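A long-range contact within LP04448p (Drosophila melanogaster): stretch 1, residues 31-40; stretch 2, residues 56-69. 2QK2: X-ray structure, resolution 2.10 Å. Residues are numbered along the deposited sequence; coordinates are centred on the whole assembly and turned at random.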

ATOM      1  N   LEU A  31      -7.765 -22.953  12.787  1.00 29.93           N
ATOM      2  CA  LEU A  31      -8.900 -22.310  13.432  1.00 30.01           C
ATOM      3  C   LEU A  31      -8.860 -20.822  13.091  1.00 28.56           C
ATOM      4  O   LEU A  31      -9.898 -20.203  12.854  1.00 28.86           O
ATOM      5  CB  LEU A  31      -8.857 -22.514  14.951  1.00 31.69           C
ATOM      6  CG  LEU A  31      -9.061 -23.953  15.443  1.00 33.10           C
ATOM      7  CD1 LEU A  31      -9.095 -23.980  16.972  1.00 33.05           C
ATOM      8  CD2 LEU A  31     -10.364 -24.507  14.881  1.00 30.87           C
ATOM      9  N   ARG A  32      -7.661 -20.248  13.063  1.00 25.80           N
ATOM     10  CA  ARG A  32      -7.532 -18.837  12.719  1.00 24.17           C
ATOM     11  C   ARG A  32      -7.980 -18.691  11.259  1.00 24.30           C
ATOM     12  O   ARG A  32      -8.677 -17.740  10.908  1.00 20.84           O
ATOM     13  CB  ARG A  32      -6.081 -18.361  12.896  1.00 22.97           C
ATOM     14  CG  ARG A  32      -5.549 -18.526  14.329  1.00 22.49           C
ATOM     15  CD  ARG A  32      -4.389 -17.579  14.647  1.00 21.59           C
ATOM     16  NE  ARG A  32      -3.167 -17.876  13.905  1.00 21.93           N
ATOM     17  CZ  ARG A  32      -2.397 -18.945  14.103  1.00 23.63           C
ATOM     18  NH1 ARG A  32      -2.710 -19.846  15.032  1.00 23.47           N
ATOM     19  NH2 ARG A  32      -1.301 -19.111  13.372  1.00 21.59           N
ATOM     20  N   LYS A  33      -7.588 -19.652  10.422  1.00 22.22           N
ATOM     21  CA  LYS A  33      -7.965 -19.651   9.009  1.00 24.51           C
ATOM     22  C   LYS A  33      -9.484 -19.593   8.833  1.00 24.53           C
ATOM     23  O   LYS A  33      -9.994 -18.903   7.943  1.00 24.42           O
ATOM     24  CB  LYS A  33      -7.433 -20.912   8.316  1.00 27.62           C
ATOM     25  CG  LYS A  33      -7.989 -21.119   6.909  1.00 33.08           C
ATOM     26  CD  LYS A  33      -7.550 -22.444   6.318  1.00 38.51           C
ATOM     27  CE  LYS A  33      -8.150 -23.624   7.071  1.00 41.76           C
ATOM     28  NZ  LYS A  33      -9.616 -23.755   6.860  1.00 42.30           N
ATOM     29  N   GLU A  34     -10.211 -20.315   9.679  1.00 23.26           N
ATOM     30  CA  GLU A  34     -11.666 -20.332   9.579  1.00 25.58           C
ATOM     31  C   GLU A  34     -12.307 -18.945   9.694  1.00 24.72           C
ATOM     32  O   GLU A  34     -13.244 -18.636   8.956  1.00 25.18           O
ATOM     33  CB  GLU A  34     -12.253 -21.298  10.619  1.00 27.29           C
ATOM     34  CG  GLU A  34     -11.722 -22.725  10.439  1.00 33.61           C
ATOM     35  CD  GLU A  34     -12.418 -23.757  11.314  1.00 37.42           C
ATOM     36  OE1 GLU A  34     -12.868 -23.404  12.425  1.00 37.99           O
ATOM     37  OE2 GLU A  34     -12.496 -24.930  10.889  1.00 39.31           O
ATOM     38  N   SER A  35     -11.810 -18.108  10.603  1.00 21.24           N
ATOM     39  CA  SER A  35     -12.356 -16.758  10.744  1.00 21.49           C
ATOM     40  C   SER A  35     -12.063 -15.937   9.487  1.00 21.01           C
ATOM     41  O   SER A  35     -12.954 -15.285   8.942  1.00 22.09           O
ATOM     42  CB  SER A  35     -11.751 -16.038  11.959  1.00 22.46           C
ATOM     43  OG  SER A  35     -12.340 -16.469  13.173  1.00 25.29           O
ATOM     44  N   LEU A  36     -10.815 -15.969   9.026  1.00 22.59           N
ATOM     45  CA  LEU A  36     -10.434 -15.207   7.839  1.00 23.46           C
ATOM     46  C   LEU A  36     -11.172 -15.680   6.580  1.00 25.36           C
ATOM     47  O   LEU A  36     -11.522 -14.862   5.721  1.00 24.63           O
ATOM     48  CB  LEU A  36      -8.911 -15.256   7.634  1.00 22.01           C
ATOM     49  CG  LEU A  36      -8.067 -14.629   8.758  1.00 25.40           C
ATOM     50  CD1 LEU A  36      -6.594 -14.705   8.399  1.00 22.31           C
ATOM     51  CD2 LEU A  36      -8.477 -13.170   8.982  1.00 24.76           C
ATOM     52  N   GLU A  37     -11.409 -16.988   6.471  1.00 26.56           N
ATOM     53  CA  GLU A  37     -12.131 -17.550   5.320  1.00 27.52           C
ATOM     54  C   GLU A  37     -13.515 -16.938   5.209  1.00 26.67           C
ATOM     55  O   GLU A  37     -13.933 -16.486   4.143  1.00 24.97           O
ATOM     56  CB  GLU A  37     -12.348 -19.052   5.468  1.00 31.76           C
ATOM     57  CG  GLU A  37     -11.194 -19.934   5.115  1.00 41.26           C
ATOM     58  CD  GLU A  37     -11.635 -21.384   5.032  1.00 45.38           C
ATOM     59  OE1 GLU A  37     -12.427 -21.711   4.117  1.00 48.01           O
ATOM     60  OE2 GLU A  37     -11.211 -22.190   5.886  1.00 47.81           O
ATOM     61  N   VAL A  38     -14.238 -16.972   6.322  1.00 25.97           N
ATOM     62  CA  VAL A  38     -15.586 -16.437   6.370  1.00 25.31           C
ATOM     63  C   VAL A  38     -15.586 -14.952   6.039  1.00 24.17           C
ATOM     64  O   VAL A  38     -16.432 -14.480   5.284  1.00 23.97           O
ATOM     65  CB  VAL A  38     -16.217 -16.663   7.762  1.00 26.23           C
ATOM     66  CG1 VAL A  38     -17.582 -16.010   7.832  1.00 26.75           C
ATOM     67  CG2 VAL A  38     -16.350 -18.160   8.026  1.00 28.33           C
ATOM     68  N   LEU A  39     -14.631 -14.217   6.603  1.00 23.46           N
ATOM     69  CA  LEU A  39     -14.538 -12.786   6.350  1.00 23.30           C
ATOM     70  C   LEU A  39     -14.232 -12.520   4.881  1.00 24.50           C
ATOM     71  O   LEU A  39     -14.880 -11.688   4.244  1.00 22.51           O
ATOM     72  CB  LEU A  39     -13.443 -12.150   7.209  1.00 22.34           C
ATOM     73  CG  LEU A  39     -13.136 -10.674   6.918  1.00 22.38           C
ATOM     74  CD1 LEU A  39     -14.352  -9.808   7.223  1.00 21.32           C
ATOM     75  CD2 LEU A  39     -11.943 -10.238   7.761  1.00 18.08           C
ATOM     76  N   GLU A  40     -13.244 -13.226   4.340  1.00 26.72           N
ATOM     77  CA  GLU A  40     -12.891 -13.011   2.945  1.00 30.76           C
ATOM     78  C   GLU A  40     -14.093 -13.216   2.030  1.00 31.32           C
ATOM     79  O   GLU A  40     -14.256 -12.495   1.046  1.00 30.29           O
ATOM     80  CB  GLU A  40     -11.749 -13.929   2.511  1.00 31.87           C
ATOM     81  CG  GLU A  40     -11.164 -13.506   1.165  1.00 39.00           C
ATOM     82  CD  GLU A  40      -9.871 -14.222   0.816  1.00 44.17           C
ATOM     83  OE1 GLU A  40      -8.980 -14.324   1.694  1.00 46.25           O
ATOM     84  OE2 GLU A  40      -9.740 -14.667  -0.346  1.00 47.72           O
ATOM     85  N   ALA A  56     -12.007  -2.500  15.444  1.00 17.28           N
ATOM     86  CA  ALA A  56     -11.657  -3.810  15.996  1.00 18.81           C
ATOM     87  C   ALA A  56     -11.221  -4.772  14.900  1.00 17.46           C
ATOM     88  O   ALA A  56     -10.267  -5.533  15.072  1.00 17.96           O
ATOM     89  CB  ALA A  56     -12.853  -4.402  16.777  1.00 18.18           C
ATOM     90  N   LEU A  57     -11.920  -4.735  13.770  1.00 17.01           N
ATOM     91  CA  LEU A  57     -11.591  -5.614  12.658  1.00 18.39           C
ATOM     92  C   LEU A  57     -10.219  -5.268  12.076  1.00 16.56           C
ATOM     93  O   LEU A  57      -9.398  -6.153  11.829  1.00 18.95           O
ATOM     94  CB  LEU A  57     -12.671  -5.523  11.569  1.00 17.95           C
ATOM     95  CG  LEU A  57     -12.418  -6.381  10.323  1.00 19.76           C
ATOM     96  CD1 LEU A  57     -12.168  -7.834  10.726  1.00 17.95           C
ATOM     97  CD2 LEU A  57     -13.608  -6.277   9.375  1.00 19.21           C
ATOM     98  N   VAL A  58      -9.963  -3.982  11.866  1.00 17.07           N
ATOM     99  CA  VAL A  58      -8.676  -3.557  11.321  1.00 17.02           C
ATOM    100  C   VAL A  58      -7.532  -3.966  12.256  1.00 18.62           C
ATOM    101  O   VAL A  58      -6.484  -4.440  11.810  1.00 17.62           O
ATOM    102  CB  VAL A  58      -8.648  -2.021  11.083  1.00 18.35           C
ATOM    103  CG1 VAL A  58      -7.243  -1.579  10.623  1.00 17.45           C
ATOM    104  CG2 VAL A  58      -9.684  -1.648  10.013  1.00 18.22           C
ATOM    105  N   SER A  59      -7.737  -3.790  13.556  1.00 18.77           N
ATOM    106  CA  SER A  59      -6.718  -4.163  14.529  1.00 18.75           C
ATOM    107  C   SER A  59      -6.460  -5.674  14.478  1.00 19.85           C
ATOM    108  O   SER A  59      -5.312  -6.117  14.535  1.00 19.45           O
ATOM    109  CB  SER A  59      -7.165  -3.755  15.936  1.00 21.43           C
ATOM    110  OG  SER A  59      -6.166  -4.056  16.898  1.00 25.49           O
ATOM    111  N   ALA A  60      -7.528  -6.463  14.368  1.00 18.87           N
ATOM    112  CA  ALA A  60      -7.391  -7.920  14.308  1.00 20.55           C
ATOM    113  C   ALA A  60      -6.594  -8.333  13.070  1.00 19.48           C
ATOM    114  O   ALA A  60      -5.715  -9.189  13.144  1.00 19.97           O
ATOM    115  CB  ALA A  60      -8.778  -8.583  14.293  1.00 16.67           C
ATOM    116  N   LEU A  61      -6.906  -7.723  11.929  1.00 18.81           N
ATOM    117  CA  LEU A  61      -6.196  -8.039  10.700  1.00 18.33           C
ATOM    118  C   LEU A  61      -4.732  -7.625  10.793  1.00 19.13           C
ATOM    119  O   LEU A  61      -3.844  -8.374  10.381  1.00 19.35           O
ATOM    120  CB  LEU A  61      -6.864  -7.355   9.499  1.00 18.22           C
ATOM    121  CG  LEU A  61      -8.251  -7.910   9.154  1.00 17.59           C
ATOM    122  CD1 LEU A  61      -8.832  -7.122   7.984  1.00 17.93           C
ATOM    123  CD2 LEU A  61      -8.146  -9.401   8.798  1.00 15.36           C
ATOM    124  N   LYS A  62      -4.474  -6.440  11.340  1.00 18.07           N
ATOM    125  CA  LYS A  62      -3.098  -5.970  11.487  1.00 22.12           C
ATOM    126  C   LYS A  62      -2.295  -6.926  12.361  1.00 20.84           C
ATOM    127  O   LYS A  62      -1.127  -7.199  12.091  1.00 21.25           O
ATOM    128  CB  LYS A  62      -3.052  -4.574  12.120  1.00 23.08           C
ATOM    129  CG  LYS A  62      -3.650  -3.470  11.261  1.00 32.79           C
ATOM    130  CD  LYS A  62      -2.835  -2.181  11.364  1.00 34.44           C
ATOM    131  CE  LYS A  62      -2.676  -1.713  12.805  1.00 37.72           C
ATOM    132  NZ  LYS A  62      -3.934  -1.164  13.369  1.00 40.92           N
ATOM    133  N   LYS A  63      -2.922  -7.422  13.425  1.00 20.83           N
ATOM    134  CA  LYS A  63      -2.243  -8.345  14.326  1.00 21.52           C
ATOM    135  C   LYS A  63      -1.808  -9.601  13.574  1.00 21.75           C
ATOM    136  O   LYS A  63      -0.677 -10.070  13.736  1.00 21.62           O
ATOM    137  CB  LYS A  63      -3.162  -8.709  15.500  1.00 24.63           C
ATOM    138  CG  LYS A  63      -2.566  -9.724  16.466  1.00 30.75           C
ATOM    139  CD  LYS A  63      -3.394  -9.821  17.740  1.00 38.17           C
ATOM    140  CE  LYS A  63      -2.932 -10.971  18.636  1.00 42.03           C
ATOM    141  NZ  LYS A  63      -3.325 -12.305  18.077  1.00 44.24           N
ATOM    142  N   VAL A  64      -2.697 -10.140  12.742  1.00 20.79           N
ATOM    143  CA  VAL A  64      -2.360 -11.331  11.970  1.00 19.85           C
ATOM    144  C   VAL A  64      -1.218 -10.999  11.023  1.00 20.81           C
ATOM    145  O   VAL A  64      -0.220 -11.714  10.960  1.00 22.31           O
ATOM    146  CB  VAL A  64      -3.558 -11.839  11.120  1.00 19.03           C
ATOM    147  CG1 VAL A  64      -3.111 -13.014  10.242  1.00 19.94           C
ATOM    148  CG2 VAL A  64      -4.710 -12.272  12.026  1.00 19.18           C
ATOM    149  N   ILE A  65      -1.362  -9.903  10.284  1.00 21.68           N
ATOM    150  CA  ILE A  65      -0.344  -9.507   9.318  1.00 21.66           C
ATOM    151  C   ILE A  65       1.036  -9.320   9.933  1.00 23.51           C
ATOM    152  O   ILE A  65       2.032  -9.831   9.415  1.00 23.19           O
ATOM    153  CB  ILE A  65      -0.758  -8.206   8.583  1.00 21.63           C
ATOM    154  CG1 ILE A  65      -1.952  -8.501   7.669  1.00 19.92           C
ATOM    155  CG2 ILE A  65       0.422  -7.646   7.785  1.00 21.25           C
ATOM    156  CD1 ILE A  65      -2.606  -7.270   7.069  1.00 20.94           C
ATOM    157  N   THR A  66       1.097  -8.613  11.051  1.00 24.40           N
ATOM    158  CA  THR A  66       2.380  -8.349  11.680  1.00 26.97           C
ATOM    159  C   THR A  66       2.930  -9.417  12.623  1.00 28.70           C
ATOM    160  O   THR A  66       4.150  -9.546  12.756  1.00 29.79           O
ATOM    161  CB  THR A  66       2.336  -7.017  12.448  1.00 26.85           C
ATOM    162  OG1 THR A  66       1.364  -7.107  13.494  1.00 28.09           O
ATOM    163  CG2 THR A  66       1.956  -5.875  11.514  1.00 25.75           C
ATOM    164  N   LYS A  67       2.059 -10.192  13.264  1.00 27.47           N
ATOM    165  CA  LYS A  67       2.534 -11.191  14.222  1.00 28.88           C
ATOM    166  C   LYS A  67       2.323 -12.672  13.914  1.00 28.84           C
ATOM    167  O   LYS A  67       2.923 -13.515  14.579  1.00 28.24           O
ATOM    168  CB  LYS A  67       1.926 -10.912  15.601  1.00 33.03           C
ATOM    169  CG  LYS A  67       2.173  -9.515  16.140  1.00 38.69           C
ATOM    170  CD  LYS A  67       3.653  -9.234  16.298  1.00 43.23           C
ATOM    171  CE  LYS A  67       3.884  -7.881  16.959  1.00 47.66           C
ATOM    172  NZ  LYS A  67       5.340  -7.576  17.099  1.00 51.01           N
ATOM    173  N   ASP A  68       1.486 -13.016  12.940  1.00 27.27           N
ATOM    174  CA  ASP A  68       1.261 -14.439  12.669  1.00 28.19           C
ATOM    175  C   ASP A  68       2.480 -15.096  12.031  1.00 28.36           C
ATOM    176  O   ASP A  68       3.068 -14.557  11.092  1.00 26.24           O
ATOM    177  CB  ASP A  68       0.033 -14.633  11.776  1.00 27.92           C
ATOM    178  CG  ASP A  68      -0.637 -15.986  11.990  1.00 31.49           C
ATOM    179  OD1 ASP A  68      -0.012 -17.026  11.681  1.00 31.84           O
ATOM    180  OD2 ASP A  68      -1.790 -16.009  12.473  1.00 30.95           O
ATOM    181  N   SER A  69       2.863 -16.261  12.548  1.00 28.79           N
ATOM    182  CA  SER A  69       4.017 -16.982  12.017  1.00 30.65           C
ATOM    183  C   SER A  69       3.673 -17.746  10.742  1.00 30.20           C
ATOM    184  O   SER A  69       4.561 -18.172  10.003  1.00 32.00           O
ATOM    185  CB  SER A  69       4.565 -17.961  13.064  1.00 32.13           C
ATOM    186  OG  SER A  69       3.568 -18.887  13.468  1.00 34.99           O
TER

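Two helices run at 130° to each other, nearer antiparallel than parallel, with axes no closer than 12.6 Å. At that spacing the backbones cannot touch: the nearest CA atoms, Leu36 and Leu61, lie 8.8 Å apart, and side chains must fill the gap. Leucine suits the job, being long enough to reach across and branched enough to interdigitate.

Register follows the antiparallel sense, Arg32 beside Val64, Leu36 beside Leu61, Leu39 beside Leu57. The first helix offers Arg32, Leu36 and Leu39, the second Leu57, Leu61, Val64 and, just past its end, Asp68; spacings of three and four keep each set on one face. Leu36 leaves its backbone sideways, but its m,t rotamer carries the tip inward. There its methyls form a fork: CD2 meets CD2 of Leu61 at 3.8 Å, while CD1 reaches CG1 of Val64 at 4.3 Å. Leu39 points toward the partner helix in the t,p rotamer, and its CD2 sits in the notch between two leucines one turn apart, 3.8 Å from CD1 of Leu57 and 4.0 Å from CD2 of Leu61. Val64 also points toward its partner, a short, beta-branched bump where Leu36 supplies the reach. All five apolar residues are buried.

The other end of the contact is polar and partly exposed. Asp68, the first residue to leave helical geometry, directs its carboxylate at Arg32, whose side chain, bent by m wells at chi1 and chi3, turns the guanidinium edge to it. The fit is two-pronged: Arg32 NE donates to Asp68 OD2 at 2.7 Å and Arg32 NH2 to Asp68 OD1 at 3.0 Å, a salt bridge with matched hydrogen bonds. Arg32 NH1 is satisfied elsewhere in the structure.

The contact buries just 294 Å², summed over both sides. Its rule is economical: packed methyls along one end, a directional charged clasp at the other.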